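Local atomic coordinates of fumarate reductase iron-sulfur subunit (Mycolicibacterium smegmatis, PDB entry 7D6V), a protein that probably relays electrons through its three iron-sulfur clusters, as the iron-sulfur subunit of the mycobacterial succinate dehydrogenase Sdh1, from subunit A toward the quinone in the membrane. Residues 172-175 and 176-179; 32-35 and 36-40; 90-93 and 94-97. All coordinates share one frame; numbering follows the deposited sequence.

Contact 1: residues 172-175 and 176-179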
loop_
_atom_site.group_PDB
_atom_site.type_symbol
_atom_site.label_atom_id
_atom_site.label_comp_id
_atom_site.label_asym_id
_atom_site.label_seq_id
_atom_site.Cartn_x
_atom_site.Cartn_y
_atom_site.Cartn_z
ATOM N N ARG B 172 -5.950 6.431 -11.123
ATOM C CA ARG B 172 -4.673 5.870 -10.693
ATOM C C ARG B 172 -3.587 6.114 -11.729
ATOM O O ARG B 172 -2.460 6.488 -11.388
ATOM C CB ARG B 172 -4.824 4.373 -10.412
ATOM C CG ARG B 172 -3.637 3.731 -9.709
ATOM C CD ARG B 172 -2.701 3.055 -10.700
ATOM N NE ARG B 172 -1.452 2.616 -10.087
ATOM C CZ ARG B 172 -0.438 3.418 -9.784
ATOM N NH1 ARG B 172 0.656 2.921 -9.227
ATOM N NH2 ARG B 172 -0.515 4.716 -10.030
ATOM N N PHE B 173 -3.911 5.953 -13.004
ATOM C CA PHE B 173 -2.883 6.031 -14.028
ATOM C C PHE B 173 -2.624 7.451 -14.504
ATOM O O PHE B 173 -1.508 7.756 -14.929
ATOM C CB PHE B 173 -3.255 5.100 -15.175
ATOM C CG PHE B 173 -3.243 3.667 -14.766
ATOM C CD1 PHE B 173 -2.046 3.013 -14.552
ATOM C CD2 PHE B 173 -4.424 2.996 -14.516
ATOM C CE1 PHE B 173 -2.027 1.707 -14.142
ATOM C CE2 PHE B 173 -4.406 1.686 -14.105
ATOM C CZ PHE B 173 -3.206 1.043 -13.917
ATOM N N HIS B 174 -3.600 8.349 -14.387
ATOM C CA HIS B 174 -3.282 9.761 -14.548
ATOM C C HIS B 174 -2.438 10.268 -13.386
ATOM O O HIS B 174 -1.556 11.114 -13.582
ATOM C CB HIS B 174 -4.566 10.570 -14.703
ATOM C CG HIS B 174 -5.210 10.412 -16.043
ATOM N ND1 HIS B 174 -4.657 10.918 -17.198
ATOM C CD2 HIS B 174 -6.348 9.780 -16.417
ATOM C CE1 HIS B 174 -5.430 10.616 -18.224
ATOM N NE2 HIS B 174 -6.463 9.925 -17.777
ATOM N N MET B 175 -2.665 9.741 -12.182
ATOM C CA MET B 175 -1.766 10.023 -11.070
ATOM C C MET B 175 -0.369 9.479 -11.342
ATOM O O MET B 175 0.631 10.103 -10.976
ATOM C CB MET B 175 -2.331 9.433 -9.778
ATOM C CG MET B 175 -1.526 9.759 -8.538
ATOM S SD MET B 175 -2.055 8.824 -7.098
ATOM C CE MET B 175 -1.593 7.169 -7.588
ATOM N N ARG B 176 -0.282 8.306 -11.967
ATOM C CA ARG B 176 1.015 7.752 -12.348
ATOM C C ARG B 176 1.714 8.633 -13.379
ATOM O O ARG B 176 2.934 8.838 -13.313
ATOM C CB ARG B 176 0.828 6.331 -12.879
ATOM C CG ARG B 176 2.034 5.761 -13.589
ATOM C CD ARG B 176 2.868 4.908 -12.659
ATOM N NE ARG B 176 3.937 4.223 -13.376
ATOM C CZ ARG B 176 5.230 4.438 -13.172
ATOM N NH1 ARG B 176 5.622 5.320 -12.267
ATOM N NH2 ARG B 176 6.131 3.768 -13.873
ATOM N N ILE B 177 0.957 9.159 -14.343
ATOM C CA ILE B 177 1.517 10.093 -15.315
ATOM C C ILE B 177 2.040 11.342 -14.615
ATOM O O ILE B 177 3.115 11.847 -14.945
ATOM C CB ILE B 177 0.471 10.443 -16.390
ATOM C CG1 ILE B 177 0.182 9.228 -17.270
ATOM C CG2 ILE B 177 0.946 11.603 -17.246
ATOM C CD1 ILE B 177 -0.955 9.439 -18.236
ATOM N N ALA B 178 1.285 11.859 -13.643
ATOM C CA ALA B 178 1.750 13.018 -12.883
ATOM C C ALA B 178 3.010 12.696 -12.089
ATOM O O ALA B 178 3.923 13.525 -11.988
ATOM C CB ALA B 178 0.646 13.510 -11.950
ATOM N N GLU B 179 3.071 11.497 -11.510
ATOM C CA GLU B 179 4.245 11.077 -10.752
ATOM C C GLU B 179 5.478 11.005 -11.642
ATOM O O GLU B 179 6.574 11.400 -11.229
ATOM C CB GLU B 179 3.962 9.730 -10.084
ATOM C CG GLU B 179 4.998 9.259 -9.075
ATOM C CD GLU B 179 6.173 8.555 -9.719
ATOM O OE1 GLU B 179 5.984 7.951 -10.794
ATOM O OE2 GLU B 179 7.286 8.609 -9.158
#
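Arg172 and Arg176 run side by side one turn apart on helix 171-181 of the 4Fe-4S dicluster domain, their guanidinium planes turned 59° against each other. From CB the chain of Arg172 continues to CG, which lies beside the carbonyl carbon (chi1 -169°), and then bends at chi2. CD comes to rest over the centre of the Phe173 ring, 3.7 Å above its plane. NE forms a salt bridge with Glu147, and NH2 approaches Arg176 CB at 3.5 Å. The two charged ends stay apart, with Arg172 NH1 5.4 Å from Arg176 NE, and each has its own carboxylate, which probably offsets the like charges. For Arg176 that carboxylate belongs to Glu179, whose OE1 is 3.0 Å from Arg176 NH1. Elsewhere on the helix His174 and Ile177 lie alongside each other, the Ile177 CD1 methyl 4.1 Å from His174 ND1. Leu224 and Met227 of helix 219-235 pack on this pair, while the Met175 side chain lies about 4 Å from the bound 4Fe-4S cluster and touches Cys145, a residue of that cluster's pocket. Backbone N-H(i+4) to O(i) bonds join the two segments: Arg176 N to Arg172 O, Ile177 N to Phe173 O and Ala178 N to His174 O. The fourth of them runs from Glu179 N to Met175 O at 2.9 Å.

Contact 2: residues 32-35 and 36-40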
loop_
_atom_site.group_PDB
_atom_site.type_symbol
_atom_site.label_atom_id
_atom_site.label_comp_id
_atom_site.label_asym_id
_atom_site.label_seq_id
_atom_site.Cartn_x
_atom_site.Cartn_y
_atom_site.Cartn_z
ATOM N N VAL B 32 -12.727 -6.193 12.092
ATOM C CA VAL B 32 -13.035 -5.609 10.791
ATOM C C VAL B 32 -13.992 -6.510 10.024
ATOM O O VAL B 32 -14.260 -7.644 10.432
ATOM C CB VAL B 32 -11.765 -5.329 9.967
ATOM C CG1 VAL B 32 -10.956 -4.218 10.606
ATOM C CG2 VAL B 32 -10.940 -6.584 9.801
ATOM N N VAL B 33 -14.534 -5.990 8.921
ATOM C CA VAL B 33 -15.449 -6.758 8.081
ATOM C C VAL B 33 -14.785 -8.037 7.581
ATOM O O VAL B 33 -15.422 -9.096 7.510
ATOM C CB VAL B 33 -15.948 -5.884 6.913
ATOM C CG1 VAL B 33 -16.590 -6.734 5.838
ATOM C CG2 VAL B 33 -16.923 -4.841 7.416
ATOM N N LEU B 34 -13.500 -7.961 7.224
ATOM C CA LEU B 34 -12.812 -9.132 6.689
ATOM C C LEU B 34 -12.748 -10.268 7.703
ATOM O O LEU B 34 -12.803 -11.440 7.318
ATOM C CB LEU B 34 -11.409 -8.748 6.224
ATOM C CG LEU B 34 -10.648 -9.787 5.402
ATOM C CD1 LEU B 34 -11.504 -10.309 4.263
ATOM C CD2 LEU B 34 -9.350 -9.212 4.873
ATOM N N ASP B 35 -12.642 -9.951 8.996
ATOM C CA ASP B 35 -12.706 -10.995 10.016
ATOM C C ASP B 35 -14.064 -11.683 10.017
ATOM O O ASP B 35 -14.151 -12.907 10.175
ATOM C CB ASP B 35 -12.409 -10.415 11.398
ATOM C CG ASP B 35 -11.070 -9.717 11.466
ATOM O OD1 ASP B 35 -10.988 -8.656 12.118
ATOM O OD2 ASP B 35 -10.097 -10.226 10.869
ATOM N N ILE B 36 -15.139 -10.911 9.857
ATOM C CA ILE B 36 -16.475 -11.494 9.807
ATOM C C ILE B 36 -16.622 -12.378 8.578
ATOM O O ILE B 36 -17.245 -13.444 8.630
ATOM C CB ILE B 36 -17.536 -10.381 9.843
ATOM C CG1 ILE B 36 -17.167 -9.329 10.887
ATOM C CG2 ILE B 36 -18.901 -10.955 10.141
ATOM C CD1 ILE B 36 -17.153 -9.849 12.301
ATOM N N ILE B 37 -16.042 -11.954 7.455
ATOM C CA ILE B 37 -16.074 -12.766 6.242
ATOM C C ILE B 37 -15.304 -14.064 6.449
ATOM O O ILE B 37 -15.732 -15.134 6.002
ATOM C CB ILE B 37 -15.529 -11.961 5.048
ATOM C CG1 ILE B 37 -16.370 -10.706 4.827
ATOM C CG2 ILE B 37 -15.514 -12.806 3.792
ATOM C CD1 ILE B 37 -17.774 -10.983 4.350
ATOM N N HIS B 38 -14.154 -13.991 7.123
ATOM C CA HIS B 38 -13.378 -15.195 7.406
ATOM C C HIS B 38 -14.142 -16.152 8.311
ATOM O O HIS B 38 -14.110 -17.372 8.107
ATOM C CB HIS B 38 -12.041 -14.818 8.039
ATOM C CG HIS B 38 -11.061 -14.230 7.075
ATOM N ND1 HIS B 38 -9.907 -13.597 7.481
ATOM C CD2 HIS B 38 -11.064 -14.177 5.722
ATOM C CE1 HIS B 38 -9.241 -13.180 6.419
ATOM N NE2 HIS B 38 -9.922 -13.518 5.340
ATOM N N ARG B 39 -14.821 -15.620 9.329
ATOM C CA ARG B 39 -15.630 -16.466 10.199
ATOM C C ARG B 39 -16.772 -17.118 9.428
ATOM O O ARG B 39 -17.079 -18.299 9.634
ATOM C CB ARG B 39 -16.172 -15.651 11.371
ATOM C CG ARG B 39 -16.686 -16.502 12.514
ATOM C CD ARG B 39 -17.373 -15.668 13.572
ATOM N NE ARG B 39 -16.697 -14.395 13.791
ATOM C CZ ARG B 39 -15.647 -14.231 14.588
ATOM N NH1 ARG B 39 -15.141 -15.264 15.244
ATOM N NH2 ARG B 39 -15.101 -13.033 14.727
ATOM N N LEU B 40 -17.411 -16.362 8.534
ATOM C CA LEU B 40 -18.469 -16.929 7.705
ATOM C C LEU B 40 -17.928 -18.024 6.793
ATOM O O LEU B 40 -18.595 -19.040 6.568
ATOM C CB LEU B 40 -19.133 -15.819 6.892
ATOM C CG LEU B 40 -20.367 -16.191 6.078
ATOM C CD1 LEU B 40 -21.515 -16.560 6.990
ATOM C CD2 LEU B 40 -20.750 -15.044 5.162
#
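The opening turns of helix 33-43, beside the 2Fe-2S cluster, bring Leu34 across one face of the His38 ring in a CH-pi contact. Leu34 CG sits 4.1 Å from the ring centroid and 28° off its normal, and CD1 comes within 3.7 Å of His38 NE2. Leu34 O accepts the backbone N-H of His38 at 2.9 Å, and the same oxygen lies 3.3 Å above the plane of the His38 ring, toward the rim. Because His38 CG stands beside its own backbone N (chi1 -74°), the ring is carried back over this carbonyl. Trp52 meets both the His38 ring and Leu34, and Leu34 also touches the cluster ligand residue Cys74. In the beta-grasp fold of the 2Fe-2S domain, as in plant-type ferredoxins, this helix packs on strand 17-27, where Ile36 rests against Val25 and Val27. At the helix start Val32 occupies the N-cap position, and its N-H bonds back to Asp35 OD1 at 3.0 Å. That bond is the N3 half of a capping box; it meets the carboxylate on its anti side, 35° out of plane. Val32 O receives weak bonds from both Asp35 N and Ile36 N. Val33 and Ile37 lie alongside each other, their CG1 atoms 4.1 Å apart. Arg39 pairs with Glu31, while Leu257 of subunit A packs on both Asp35 and Arg39.

Contact 3: residues 90-93 and 94-97; sequences TPLR and TFPV
The ring of Phe95 meets Leu92 at its edge: the CD1 methyl lies near the ring plane, 4.0 Å from CD2 and 4.1 Å from CE2. The two residues are the ends of an open turn in the loop that joins strand 86-87 of the 2Fe-2S domain to strand 97-99, with their CA atoms 6.4 Å apart. No hydrogen bond links the halves of this turn, so apolar side chains make the contact. With CG beside the backbone N in both (chi1 -56° and -54°), Leu92 and Phe95 leave the turn pointing the same way, and the leucine methyl reaches the ring edge. Helix 150-154, in the 4Fe-4S dicluster domain, packs on this pair through Leu150 and Asn153 on Leu92 and Gln152 on Phe95; Thr103 touches both. Farther out, Pro91 CG and Val97 CG2 approach to 4.5 Å, a looser touch at the mouth of the loop, where Trp11 of strand 4-14 packs on both residues. The polar groups at the bend find their partners beyond the turn. Arg93, bent at chi3, sends its guanidinium to the membrane anchor subunit, where NH2 hydrogen-bonds Glu23 O of that chain, and its backbone N bonds to Glu65 OE2. Ala19 of the same neighbouring subunit packs on Pro91. Thr94 OG1 is hydrogen-bonded to the carbonyl oxygen of Asn153.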
loop_
_atom_site.group_PDB
_atom_site.type_symbol
_atom_site.label_atom_id
_atom_site.label_comp_id
_atom_site.label_asym_id
_atom_site.label_seq_id
_atom_site.Cartn_x
_atom_site.Cartn_y
_atom_site.Cartn_z
ATOM N N THR B 90 -20.836 -6.407 -1.302
ATOM C CA THR B 90 -20.902 -6.737 -2.717
ATOM C C THR B 90 -19.536 -6.514 -3.344
ATOM O O THR B 90 -18.706 -5.783 -2.797
ATOM C CB THR B 90 -21.949 -5.884 -3.453
ATOM O OG1 THR B 90 -21.465 -4.546 -3.601
ATOM C CG2 THR B 90 -23.266 -5.869 -2.704
ATOM N N PRO B 91 -19.265 -7.143 -4.486
ATOM C CA PRO B 91 -18.011 -6.873 -5.195
ATOM C C PRO B 91 -18.020 -5.489 -5.827
ATOM O O PRO B 91 -19.029 -4.783 -5.850
ATOM C CB PRO B 91 -17.965 -7.971 -6.258
ATOM C CG PRO B 91 -19.387 -8.312 -6.486
ATOM C CD PRO B 91 -20.050 -8.194 -5.153
ATOM N N LEU B 92 -16.855 -5.099 -6.334
ATOM C CA LEU B 92 -16.741 -3.852 -7.076
ATOM C C LEU B 92 -17.634 -3.893 -8.309
ATOM O O LEU B 92 -17.658 -4.885 -9.041
ATOM C CB LEU B 92 -15.287 -3.611 -7.477
ATOM C CG LEU B 92 -14.251 -3.597 -6.355
ATOM C CD1 LEU B 92 -12.875 -3.309 -6.914
ATOM C CD2 LEU B 92 -14.617 -2.571 -5.306
ATOM N N ARG B 93 -18.370 -2.810 -8.539
ATOM C CA ARG B 93 -19.381 -2.767 -9.584
ATOM C C ARG B 93 -18.884 -2.155 -10.886
ATOM O O ARG B 93 -19.678 -1.987 -11.811
ATOM C CB ARG B 93 -20.612 -2.001 -9.096
ATOM C CG ARG B 93 -21.448 -2.761 -8.089
ATOM C CD ARG B 93 -22.664 -1.965 -7.668
ATOM N NE ARG B 93 -23.799 -2.193 -8.554
ATOM C CZ ARG B 93 -24.951 -1.540 -8.474
ATOM N NH1 ARG B 93 -25.124 -0.615 -7.546
ATOM N NH2 ARG B 93 -25.932 -1.813 -9.318
ATOM N N THR B 94 -17.601 -1.811 -10.981
ATOM C CA THR B 94 -17.043 -1.257 -12.208
ATOM C C THR B 94 -16.370 -2.303 -13.082
ATOM O O THR B 94 -16.306 -2.132 -14.303
ATOM C CB THR B 94 -16.035 -0.150 -11.871
ATOM O OG1 THR B 94 -16.655 0.802 -11.002
ATOM C CG2 THR B 94 -15.568 0.569 -13.122
ATOM N N PHE B 95 -15.895 -3.390 -12.498
ATOM C CA PHE B 95 -15.146 -4.404 -13.212
ATOM C C PHE B 95 -15.971 -5.672 -13.367
ATOM O O PHE B 95 -16.919 -5.904 -12.610
ATOM C CB PHE B 95 -13.838 -4.704 -12.470
ATOM C CG PHE B 95 -13.014 -3.481 -12.200
ATOM C CD1 PHE B 95 -12.472 -2.756 -13.243
ATOM C CD2 PHE B 95 -12.805 -3.040 -10.908
ATOM C CE1 PHE B 95 -11.726 -1.624 -13.002
ATOM C CE2 PHE B 95 -12.057 -1.909 -10.661
ATOM C CZ PHE B 95 -11.517 -1.201 -11.708
ATOM N N PRO B 96 -15.668 -6.500 -14.367
ATOM C CA PRO B 96 -16.410 -7.753 -14.529
ATOM C C PRO B 96 -16.235 -8.655 -13.319
ATOM O O PRO B 96 -15.150 -8.755 -12.746
ATOM C CB PRO B 96 -15.795 -8.372 -15.789
ATOM C CG PRO B 96 -15.129 -7.252 -16.485
ATOM C CD PRO B 96 -14.662 -6.320 -15.426
ATOM N N VAL B 97 -17.315 -9.320 -12.940
ATOM C CA VAL B 97 -17.338 -10.141 -11.738
ATOM C C VAL B 97 -16.801 -11.528 -12.068
ATOM O O VAL B 97 -17.227 -12.158 -13.042
ATOM C CB VAL B 97 -18.759 -10.209 -11.149
ATOM C CG1 VAL B 97 -19.766 -10.668 -12.189
ATOM C CG2 VAL B 97 -18.795 -11.120 -9.943
#

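Overall arrangement
All three contacts are largely buried, but each lies in a different part of the subunit. Contacts 2 and 3 share the 2Fe-2S domain, their centres about 19 Å apart, whereas contact 1 belongs to the 4Fe-4S dicluster domain, with its centre about 33 Å from that of contact 2. Contacts 1 and 2 are both helical: the first adds an arginine pair and a salt bridge to its backbone bonds, the second a capped start and a CH-pi contact. Contact 3 is a loop without such bonds, joined by apolar groups. Contacts 1 and 2 touch subunit A, while contact 3 faces the membrane anchor.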